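Local coordinates for uncharacterized protein Cgl0159 (Corynebacterium glutamicum, PDB 3FOK) that is of unknown function but belongs to the Cgl0159-like family, whose members are grouped with TIM-barrel proteins, at residues 10-13 with 14-17. Residues are numbered along the deposited sequence; the frame is centred on the assembly and turned at random.
Sequences SFEA and LRRM
E12 reaches along its helix to two arginines, R15 three residues on and R16 four residues on, the spacings at which opposite charges meet on one helical face. From CB its chain leaves with CG anti to the backbone N (chi1 -178°), then bends at chi2 (60°), which swings the carboxylate toward the following turn. CG already lies 3.7 Å from NH2 of R16. Beyond it the two oxygens part company, and glutamate suits the place because each can take its own arginine: OE2 forms a salt bridge with NH2 of R15, 2.5 Å away and nearly in line with the C-O bond, whereas OE1 receives NH2 of R16 at 2.8 Å on its anti side, tilted out of the carboxylate plane, with a weak second bond from NE. The R16 guanidinium stands perpendicular to the carboxylate, and both its N-H groups converge on OE1 rather than pairing flat with the two oxygens. A water donates to OE1 of E12 and accepts from NE of R15. Arginine suits position 15 because its N-H groups serve different partners: NH2 the carboxylate, NE the water, NH1 the hydroxyl of Y70. One face of its guanidinium lies over F11 O, which also accepts R15 N (3.0 Å). F11 and L14, both buried, are suitably apolar: CD2 of L14 meets the ring edge of F11 at CD1 (4.0 Å), and Y70 packs edge-to-face with that ring. Helix 8-20 packs through L14 on helix 92-100, through M17 on helix 23-30, and also borders T237 of a second subunit.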
ATOM      1  N   SER A  10      13.449  34.460  26.818  1.00 24.57           N
ATOM      2  CA  SER A  10      12.536  33.330  26.719  1.00 23.19           C
ATOM      3  C   SER A  10      12.884  32.487  25.498  1.00 22.51           C
ATOM      4  O   SER A  10      12.743  31.265  25.522  1.00 21.70           O
ATOM      5  CB  SER A  10      11.091  33.815  26.637  1.00 22.41           C
ATOM      6  OG  SER A  10      10.635  34.220  27.914  1.00 20.41           O
ATOM      7  N   PHE A  11      13.351  33.139  24.434  1.00 21.40           N
ATOM      8  CA  PHE A  11      13.740  32.420  23.231  1.00 20.07           C
ATOM      9  C   PHE A  11      14.999  31.608  23.481  1.00 21.11           C
ATOM     10  O   PHE A  11      15.161  30.519  22.931  1.00 21.44           O
ATOM     11  CB  PHE A  11      13.960  33.381  22.062  1.00 16.46           C
ATOM     12  CG  PHE A  11      12.695  33.753  21.345  1.00 15.19           C
ATOM     13  CD1 PHE A  11      11.745  32.782  21.051  1.00 13.19           C
ATOM     14  CD2 PHE A  11      12.455  35.063  20.949  1.00 15.39           C
ATOM     15  CE1 PHE A  11      10.574  33.105  20.375  1.00 14.54           C
ATOM     16  CE2 PHE A  11      11.282  35.400  20.268  1.00 15.37           C
ATOM     17  CZ  PHE A  11      10.339  34.414  19.982  1.00 14.42           C
ATOM     18  N   GLU A  12      15.893  32.132  24.310  1.00 21.50           N
ATOM     19  CA  GLU A  12      17.112  31.403  24.615  1.00 23.71           C
ATOM     20  C   GLU A  12      16.723  30.132  25.362  1.00 22.60           C
ATOM     21  O   GLU A  12      17.301  29.072  25.143  1.00 23.45           O
ATOM     22  CB  GLU A  12      18.059  32.243  25.480  1.00 26.42           C
ATOM     23  CG  GLU A  12      19.362  31.531  25.786  1.00 30.10           C
ATOM     24  CD  GLU A  12      20.131  31.177  24.523  1.00 35.02           C
ATOM     25  OE1 GLU A  12      20.958  30.239  24.564  1.00 35.52           O
ATOM     26  OE2 GLU A  12      19.918  31.848  23.488  1.00 36.15           O
ATOM     27  N   ALA A  13      15.731  30.247  26.237  1.00 21.51           N
ATOM     28  CA  ALA A  13      15.254  29.110  27.014  1.00 20.91           C
ATOM     29  C   ALA A  13      14.565  28.085  26.112  1.00 21.01           C
ATOM     30  O   ALA A  13      14.752  26.881  26.288  1.00 21.68           O
ATOM     31  CB  ALA A  13      14.293  29.588  28.097  1.00 21.16           C
ATOM     32  N   LEU A  14      13.769  28.564  25.155  1.00 20.00           N
ATOM     33  CA  LEU A  14      13.060  27.687  24.218  1.00 18.61           C
ATOM     34  C   LEU A  14      14.049  26.880  23.390  1.00 19.15           C
ATOM     35  O   LEU A  14      13.972  25.657  23.345  1.00 20.97           O
ATOM     36  CB  LEU A  14      12.160  28.514  23.289  1.00 17.10           C
ATOM     37  CG  LEU A  14      11.552  27.873  22.029  1.00 15.41           C
ATOM     38  CD1 LEU A  14      10.672  26.684  22.383  1.00 14.16           C
ATOM     39  CD2 LEU A  14      10.736  28.921  21.288  1.00 14.10           C
ATOM     40  N   ARG A  15      14.971  27.571  22.728  1.00 19.63           N
ATOM     41  CA  ARG A  15      15.984  26.900  21.918  1.00 19.52           C
ATOM     42  C   ARG A  15      16.750  25.940  22.805  1.00 19.62           C
ATOM     43  O   ARG A  15      16.955  24.774  22.469  1.00 18.76           O
ATOM     44  CB  ARG A  15      16.988  27.901  21.339  1.00 18.36           C
ATOM     45  CG  ARG A  15      16.508  28.735  20.173  1.00 17.44           C
ATOM     46  CD  ARG A  15      17.703  29.419  19.516  1.00 17.20           C
ATOM     47  NE  ARG A  15      18.367  30.364  20.408  1.00 16.46           N
ATOM     48  CZ  ARG A  15      18.069  31.657  20.480  1.00 17.06           C
ATOM     49  NH1 ARG A  15      17.117  32.164  19.711  1.00 17.00           N
ATOM     50  NH2 ARG A  15      18.723  32.444  21.322  1.00 16.65           N
ATOM     51  N   ARG A  16      17.178  26.464  23.945  1.00 21.25           N
ATOM     52  CA  ARG A  16      17.946  25.700  24.908  1.00 22.84           C
ATOM     53  C   ARG A  16      17.150  24.525  25.454  1.00 23.03           C
ATOM     54  O   ARG A  16      17.719  23.521  25.866  1.00 22.46           O
ATOM     55  CB  ARG A  16      18.388  26.621  26.041  1.00 25.36           C
ATOM     56  CG  ARG A  16      19.408  26.024  26.968  1.00 31.19           C
ATOM     57  CD  ARG A  16      20.004  27.089  27.874  1.00 35.15           C
ATOM     58  NE  ARG A  16      20.794  28.071  27.132  1.00 36.11           N
ATOM     59  CZ  ARG A  16      21.716  28.847  27.692  1.00 37.46           C
ATOM     60  NH1 ARG A  16      21.961  28.753  28.996  1.00 36.76           N
ATOM     61  NH2 ARG A  16      22.404  29.710  26.954  1.00 36.59           N
HETATM   62  N   MSE A  17      15.827  24.638  25.445  1.00 24.88           N
HETATM   63  CA  MSE A  17      14.996  23.554  25.951  1.00 27.38           C
HETATM   64  C   MSE A  17      14.957  22.408  24.946  1.00 25.59           C
HETATM   65  O   MSE A  17      15.253  21.263  25.290  1.00 25.15           O
HETATM   66  CB  MSE A  17      13.572  24.035  26.227  1.00 31.36           C
HETATM   67  CG  MSE A  17      12.743  23.008  26.979  1.00 40.90           C
HETATM   68 SE   MSE A  17      10.846  23.389  27.033  1.00 54.49          SE
HETATM   69  CE  MSE A  17      10.863  24.883  28.269  1.00 48.85           C
TER
HETATM   70  O   HOH W   1      21.141  29.608  21.858  1.00 19.46           O